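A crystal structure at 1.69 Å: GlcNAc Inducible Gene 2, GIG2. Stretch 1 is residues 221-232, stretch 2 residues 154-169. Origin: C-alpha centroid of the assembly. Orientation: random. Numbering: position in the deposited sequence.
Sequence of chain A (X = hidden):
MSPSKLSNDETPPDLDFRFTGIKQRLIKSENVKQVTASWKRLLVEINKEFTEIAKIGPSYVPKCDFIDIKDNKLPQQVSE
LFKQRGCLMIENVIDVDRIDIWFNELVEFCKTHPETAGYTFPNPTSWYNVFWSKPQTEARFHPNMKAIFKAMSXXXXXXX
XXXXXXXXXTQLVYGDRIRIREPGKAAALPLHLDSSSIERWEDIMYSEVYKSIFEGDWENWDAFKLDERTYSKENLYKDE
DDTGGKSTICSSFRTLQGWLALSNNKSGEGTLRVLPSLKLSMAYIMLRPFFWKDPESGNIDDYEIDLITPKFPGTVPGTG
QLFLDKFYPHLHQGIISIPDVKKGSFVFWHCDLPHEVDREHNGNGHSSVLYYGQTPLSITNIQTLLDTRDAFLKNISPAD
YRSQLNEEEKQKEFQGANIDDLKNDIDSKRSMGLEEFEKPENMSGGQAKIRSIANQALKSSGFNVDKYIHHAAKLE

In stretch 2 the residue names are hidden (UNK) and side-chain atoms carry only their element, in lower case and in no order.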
# COMPACT_ATOMS: atom_id res chain seq x y z
N TRP A 221 -5.22 -17.90 5.15
CA TRP A 221 -5.43 -16.50 4.69
C TRP A 221 -4.65 -16.23 3.39
O TRP A 221 -3.46 -16.53 3.34
CB TRP A 221 -5.05 -15.50 5.76
CG TRP A 221 -5.41 -14.11 5.40
CD1 TRP A 221 -6.65 -13.63 5.15
CD2 TRP A 221 -4.49 -13.04 5.14
NE1 TRP A 221 -6.56 -12.32 4.74
CE2 TRP A 221 -5.25 -11.94 4.74
CE3 TRP A 221 -3.10 -12.92 5.17
CZ2 TRP A 221 -4.66 -10.69 4.45
CZ3 TRP A 221 -2.52 -11.71 4.81
CH2 TRP A 221 -3.30 -10.60 4.50
N ASP A 222 -5.34 -15.70 2.41
CA ASP A 222 -4.83 -15.41 1.08
C ASP A 222 -4.88 -13.88 0.97
O ASP A 222 -5.92 -13.28 0.71
CB ASP A 222 -5.69 -16.06 -0.00
CG ASP A 222 -5.02 -16.00 -1.38
OD1 ASP A 222 -4.16 -15.10 -1.57
OD2 ASP A 222 -5.36 -16.85 -2.20
N ALA A 223 -3.70 -13.30 1.03
CA ALA A 223 -3.52 -11.81 0.87
C ALA A 223 -3.77 -11.23 -0.52
O ALA A 223 -3.82 -9.99 -0.68
CB ALA A 223 -2.10 -11.45 1.31
N PHE A 224 -3.97 -12.10 -1.46
CA PHE A 224 -4.05 -11.73 -2.86
C PHE A 224 -5.43 -11.82 -3.44
O PHE A 224 -5.59 -11.45 -4.59
CB PHE A 224 -3.01 -12.44 -3.69
CG PHE A 224 -1.65 -12.08 -3.26
CD1 PHE A 224 -1.00 -10.95 -3.79
CD2 PHE A 224 -1.03 -12.76 -2.20
CE1 PHE A 224 0.24 -10.57 -3.33
CE2 PHE A 224 0.22 -12.37 -1.75
CZ PHE A 224 0.84 -11.24 -2.30
N LYS A 225 -6.39 -12.30 -2.64
CA LYS A 225 -7.76 -12.41 -3.09
C LYS A 225 -8.52 -11.10 -2.76
O LYS A 225 -8.59 -10.71 -1.59
CB LYS A 225 -8.42 -13.57 -2.38
CG LYS A 225 -9.86 -13.74 -2.74
CD LYS A 225 -10.39 -15.08 -2.18
CE LYS A 225 -11.91 -15.20 -2.46
NZ LYS A 225 -12.24 -16.62 -2.09
N LEU A 226 -9.12 -10.48 -3.77
CA LEU A 226 -9.63 -9.18 -3.64
C LEU A 226 -11.16 -9.02 -3.63
O LEU A 226 -11.67 -7.92 -3.63
CB LEU A 226 -8.95 -8.31 -4.67
CG LEU A 226 -7.47 -8.12 -4.53
CD1 LEU A 226 -6.98 -7.15 -5.60
CD2 LEU A 226 -6.98 -7.67 -3.16
N ASP A 227 -11.87 -10.12 -3.63
CA ASP A 227 -13.34 -10.05 -3.68
C ASP A 227 -13.97 -9.13 -2.65
O ASP A 227 -14.83 -8.32 -3.00
CB ASP A 227 -13.94 -11.46 -3.53
CG ASP A 227 -13.53 -12.42 -4.63
OD1 ASP A 227 -12.33 -12.65 -4.89
OD2 ASP A 227 -14.46 -13.03 -5.24
N GLU A 228 -13.55 -9.23 -1.40
CA GLU A 228 -14.11 -8.44 -0.33
C GLU A 228 -13.39 -7.08 -0.26
O GLU A 228 -14.02 -6.05 -0.07
CB GLU A 228 -13.98 -9.15 1.03
CG GLU A 228 -14.81 -10.40 1.14
CD GLU A 228 -14.17 -11.58 0.47
OE1 GLU A 228 -12.93 -11.61 0.32
OE2 GLU A 228 -14.90 -12.51 0.13
N ARG A 229 -12.06 -7.09 -0.43
CA ARG A 229 -11.31 -5.82 -0.31
C ARG A 229 -11.69 -4.71 -1.26
O ARG A 229 -11.54 -3.53 -0.95
CB ARG A 229 -9.80 -6.12 -0.41
CG ARG A 229 -9.02 -5.12 0.42
CD ARG A 229 -7.59 -5.55 0.53
NE ARG A 229 -6.88 -4.66 1.44
CZ ARG A 229 -5.93 -5.06 2.28
NH1 ARG A 229 -5.51 -6.35 2.30
NH2 ARG A 229 -5.37 -4.18 3.08
N THR A 230 -12.16 -5.12 -2.45
CA THR A 230 -12.77 -4.25 -3.49
C THR A 230 -13.82 -3.30 -2.91
O THR A 230 -13.97 -2.17 -3.38
CB THR A 230 -13.25 -5.16 -4.68
OG1 THR A 230 -12.08 -5.70 -5.36
CG2 THR A 230 -14.04 -4.38 -5.74
N TYR A 231 -14.51 -3.73 -1.86
CA TYR A 231 -15.59 -2.98 -1.29
C TYR A 231 -15.29 -2.45 0.13
O TYR A 231 -16.18 -2.03 0.83
CB TYR A 231 -16.83 -3.88 -1.25
CG TYR A 231 -17.24 -4.33 -2.62
CD1 TYR A 231 -18.02 -3.50 -3.44
CD2 TYR A 231 -16.83 -5.57 -3.12
CE1 TYR A 231 -18.40 -3.89 -4.72
CE2 TYR A 231 -17.22 -5.98 -4.42
CZ TYR A 231 -18.01 -5.09 -5.21
OH TYR A 231 -18.40 -5.44 -6.52
N SER A 232 -14.03 -2.55 0.54
CA SER A 232 -13.64 -2.11 1.86
C SER A 232 -13.57 -0.56 1.85
O SER A 232 -13.12 0.06 0.92
CB SER A 232 -12.28 -2.71 2.26
OG SER A 232 -11.22 -2.24 1.42
N UNK A 154 -1.06 -9.47 -11.99
CA UNK A 154 -1.32 -10.92 -12.11
C UNK A 154 -1.09 -11.77 -10.86
O UNK A 154 -1.47 -12.93 -10.82
c UNK A 154 -0.83 -10.78 -14.55
c UNK A 154 -0.31 -11.08 -17.02
n UNK A 154 -0.33 -9.67 -17.22
c UNK A 154 0.00 -11.48 -15.59
c UNK A 154 -0.48 -11.46 -13.23
N UNK A 155 -0.51 -11.17 -9.83
CA UNK A 155 -0.37 -11.83 -8.54
C UNK A 155 -1.66 -11.71 -7.76
O UNK A 155 -1.93 -12.52 -6.86
c UNK A 155 0.77 -11.25 -7.81
c UNK A 155 2.11 -11.33 -8.60
c UNK A 155 2.61 -12.77 -8.76
o UNK A 155 3.09 -13.19 -9.88
o UNK A 155 2.45 -13.54 -7.76
N UNK A 156 -2.49 -10.74 -8.10
CA UNK A 156 -3.80 -10.57 -7.39
C UNK A 156 -4.92 -11.22 -8.25
O UNK A 156 -4.75 -11.52 -9.48
c UNK A 156 -1.21 -7.27 -5.56
c UNK A 156 -3.63 -8.42 -4.82
c UNK A 156 -2.04 -7.84 -6.51
c UNK A 156 -2.84 -7.87 -3.86
c UNK A 156 -1.61 -7.28 -4.25
c UNK A 156 -4.09 -9.08 -7.17
c UNK A 156 -3.21 -8.45 -6.15
N UNK A 157 -6.06 -11.49 -7.63
CA UNK A 157 -7.17 -12.07 -8.32
C UNK A 157 -8.46 -11.87 -7.61
O UNK A 157 -8.48 -11.48 -6.44
c UNK A 157 -8.35 -15.87 -5.74
c UNK A 157 -6.10 -15.25 -5.11
c UNK A 157 -7.04 -14.40 -7.18
c UNK A 157 -7.26 -15.97 -4.87
c UNK A 157 -6.92 -13.60 -8.44
o UNK A 157 -7.35 -16.66 -3.71
c UNK A 157 -8.23 -15.08 -6.89
c UNK A 157 -6.02 -14.45 -6.27
N UNK A 158 -9.56 -12.14 -8.33
CA UNK A 158 -10.83 -12.27 -7.68
C UNK A 158 -11.49 -13.53 -8.17
O UNK A 158 -11.26 -13.97 -9.30
c UNK A 158 -12.17 -10.81 -9.33
c UNK A 158 -11.25 -9.88 -7.19
c UNK A 158 -11.81 -11.10 -7.87
N UNK A 159 -12.31 -14.08 -7.32
CA UNK A 159 -13.03 -15.29 -7.63
C UNK A 159 -14.34 -14.98 -8.33
O UNK A 159 -14.63 -15.52 -9.37
o UNK A 159 -14.56 -18.20 -4.57
c UNK A 159 -13.29 -16.06 -6.37
c UNK A 159 -13.78 -17.48 -6.65
o UNK A 159 -12.65 -19.07 -5.23
c UNK A 159 -13.67 -18.33 -5.40
N UNK A 160 -15.09 -14.05 -7.80
CA UNK A 160 -16.35 -13.66 -8.39
C UNK A 160 -16.14 -12.64 -9.48
O UNK A 160 -16.37 -11.50 -9.31
c UNK A 160 -18.62 -12.73 -7.81
o UNK A 160 -19.33 -12.22 -6.95
c UNK A 160 -17.25 -13.12 -7.31
o UNK A 160 -18.92 -12.86 -8.98
N UNK A 161 -15.68 -13.12 -10.60
CA UNK A 161 -15.36 -12.30 -11.76
C UNK A 161 -16.59 -11.70 -12.43
O UNK A 161 -16.50 -10.63 -13.04
c UNK A 161 -14.54 -13.03 -12.80
c UNK A 161 -13.14 -13.40 -12.30
n UNK A 161 -10.87 -15.11 -11.77
c UNK A 161 -12.35 -14.08 -13.43
c UNK A 161 -10.89 -14.39 -13.10
N UNK A 162 -17.74 -12.34 -12.26
CA UNK A 162 -18.93 -11.84 -12.90
C UNK A 162 -19.39 -10.54 -12.29
O UNK A 162 -19.89 -9.68 -13.01
c UNK A 162 -20.03 -12.89 -12.81
o UNK A 162 -20.12 -12.80 -15.72
c UNK A 162 -21.00 -12.18 -15.07
c UNK A 162 -21.28 -12.55 -13.62
o UNK A 162 -21.68 -11.25 -15.55
N UNK A 163 -19.24 -10.39 -10.97
CA UNK A 163 -19.79 -9.26 -10.25
C UNK A 163 -18.84 -8.31 -9.56
O UNK A 163 -19.21 -7.14 -9.29
n UNK A 163 -22.10 -11.68 -9.51
c UNK A 163 -21.92 -10.45 -9.87
c UNK A 163 -20.77 -9.75 -9.23
o UNK A 163 -22.55 -9.91 -10.78
N UNK A 164 -17.63 -8.77 -9.24
CA UNK A 164 -16.76 -7.93 -8.41
C UNK A 164 -16.29 -6.73 -9.24
O UNK A 164 -15.66 -6.89 -10.34
c UNK A 164 -15.56 -8.73 -7.94
s UNK A 164 -14.52 -7.89 -6.76
N UNK A 165 -16.51 -5.53 -8.72
CA UNK A 165 -16.26 -4.30 -9.50
C UNK A 165 -14.78 -3.86 -9.48
O UNK A 165 -14.43 -2.79 -8.98
c UNK A 165 -19.51 -2.38 -8.83
c UNK A 165 -18.68 -3.52 -9.40
c UNK A 165 -17.21 -3.19 -9.07
c UNK A 165 -18.91 -3.64 -10.91
N UNK A 166 -13.93 -4.68 -10.11
CA UNK A 166 -12.51 -4.39 -10.22
C UNK A 166 -12.00 -4.87 -11.57
O UNK A 166 -12.49 -5.89 -12.11
c UNK A 166 -11.73 -4.94 -9.03
c UNK A 166 -10.25 -4.59 -9.12
c UNK A 166 -11.87 -6.44 -8.93
c UNK A 166 -9.52 -4.86 -7.80
N UNK A 167 -11.04 -4.12 -12.11
CA UNK A 167 -10.34 -4.46 -13.31
C UNK A 167 -8.84 -4.39 -13.06
O UNK A 167 -8.22 -3.33 -13.09
o UNK A 167 -9.91 -2.76 -16.56
c UNK A 167 -10.79 -3.56 -14.47
o UNK A 167 -9.24 -4.77 -15.91
c UNK A 167 -9.90 -3.70 -15.73
N UNK A 168 -8.26 -5.55 -12.81
CA UNK A 168 -6.86 -5.60 -12.44
C UNK A 168 -5.95 -5.38 -13.64
O UNK A 168 -4.77 -5.10 -13.47
c UNK A 168 -7.04 -7.06 -10.35
c UNK A 168 -6.58 -6.97 -11.80
c UNK A 168 -6.96 -8.52 -9.88
c UNK A 168 -6.24 -6.22 -9.41
N UNK A 169 -6.51 -5.44 -14.82
CA UNK A 169 -5.77 -5.09 -16.03
C UNK A 169 -5.58 -3.59 -16.20
O UNK A 169 -4.90 -3.14 -17.14
c UNK A 169 -6.50 -5.59 -17.28
o UNK A 169 -5.71 -7.74 -16.73
c UNK A 169 -6.54 -7.07 -17.38
o UNK A 169 -7.40 -7.59 -18.13
O HOH W 1 -10.62 -19.16 -2.67

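Position 154 has four carbons in a row ending in nitrogen and touches nothing on stretch 1: K154. Position 155 carries three carbons, the third with two oxygens. Its backbone O lies 3.3 Å from F224 CB, and its acid is hydrogen-bonded elsewhere in the structure: E155.

At 156 one carbon leads to a six-carbon ring, with F224 CD1 over one face; this is F156. The two rings meet obliquely, centroids 5.0 Å apart, and F156 CD1 also packs 3.7 Å from L226 CD1.

Position 157 has a six-carbon ring bearing an oxygen, hence Y157. Its CB points away from stretch 1, yet the ring comes back: K225 CA sits over its face, and Y157 OH donates to D222 OD2 at 2.5 Å. The backbone is paired as well, Y157 N to F224 O at 3.1 Å and L226 N to Y157 O at 2.9 Å, a single beta bridge.

Position 158 shows three carbons forked at the first, V158, whose CG1 lies 3.8 Å from L226 CB. At 159, three carbons end in two oxygens: E159. Its OE1 forms a long salt bridge with K225 NZ, 3.7 Å, and a water joins K225 NZ to E159 OE2. Position 160 has two carbons and two oxygens, D160; its OD1 accepts from the backbone N of 163 at 3.2 Å, bracing the turn.

Position 161, four carbons and a terminal nitrogen, is K161, and its NZ reaches back to V158 O at 2.7 Å. Position 162, three carbons and two oxygens, is E162, free of stretch 1. Two carbons at 163 end in one oxygen and one nitrogen: N163, its side chain leading away.

One carbon and one sulfur at 164 give C164, with SG 3.6 Å from T230 OG1. Position 165 has four carbons forked at the second, L165; its backbone N donates to Y231 OH at 2.9 Å. Four carbons at 166 fork at the first, with one two-carbon arm: I166, its CD1 4.1 Å from L226 CD1. Position 167, two carbons and two oxygens, is D167, out of reach. At 168, four carbons forked at the second make L168, CD2 4.0 Å from L226 CD1. Two carbons and two oxygens at 169 are D169, also out of reach.

The rule is to satisfy the backbone around a greasy centre. L226 gathers F156, V158, I166 and L168, while D227 serves the turn with both oxygens, OD1 accepting from E159 N and OD2 from D160 N, each at 2.8 Å.

Stretch 2, residues 154-169: KEFYVEDKENCLIDLD
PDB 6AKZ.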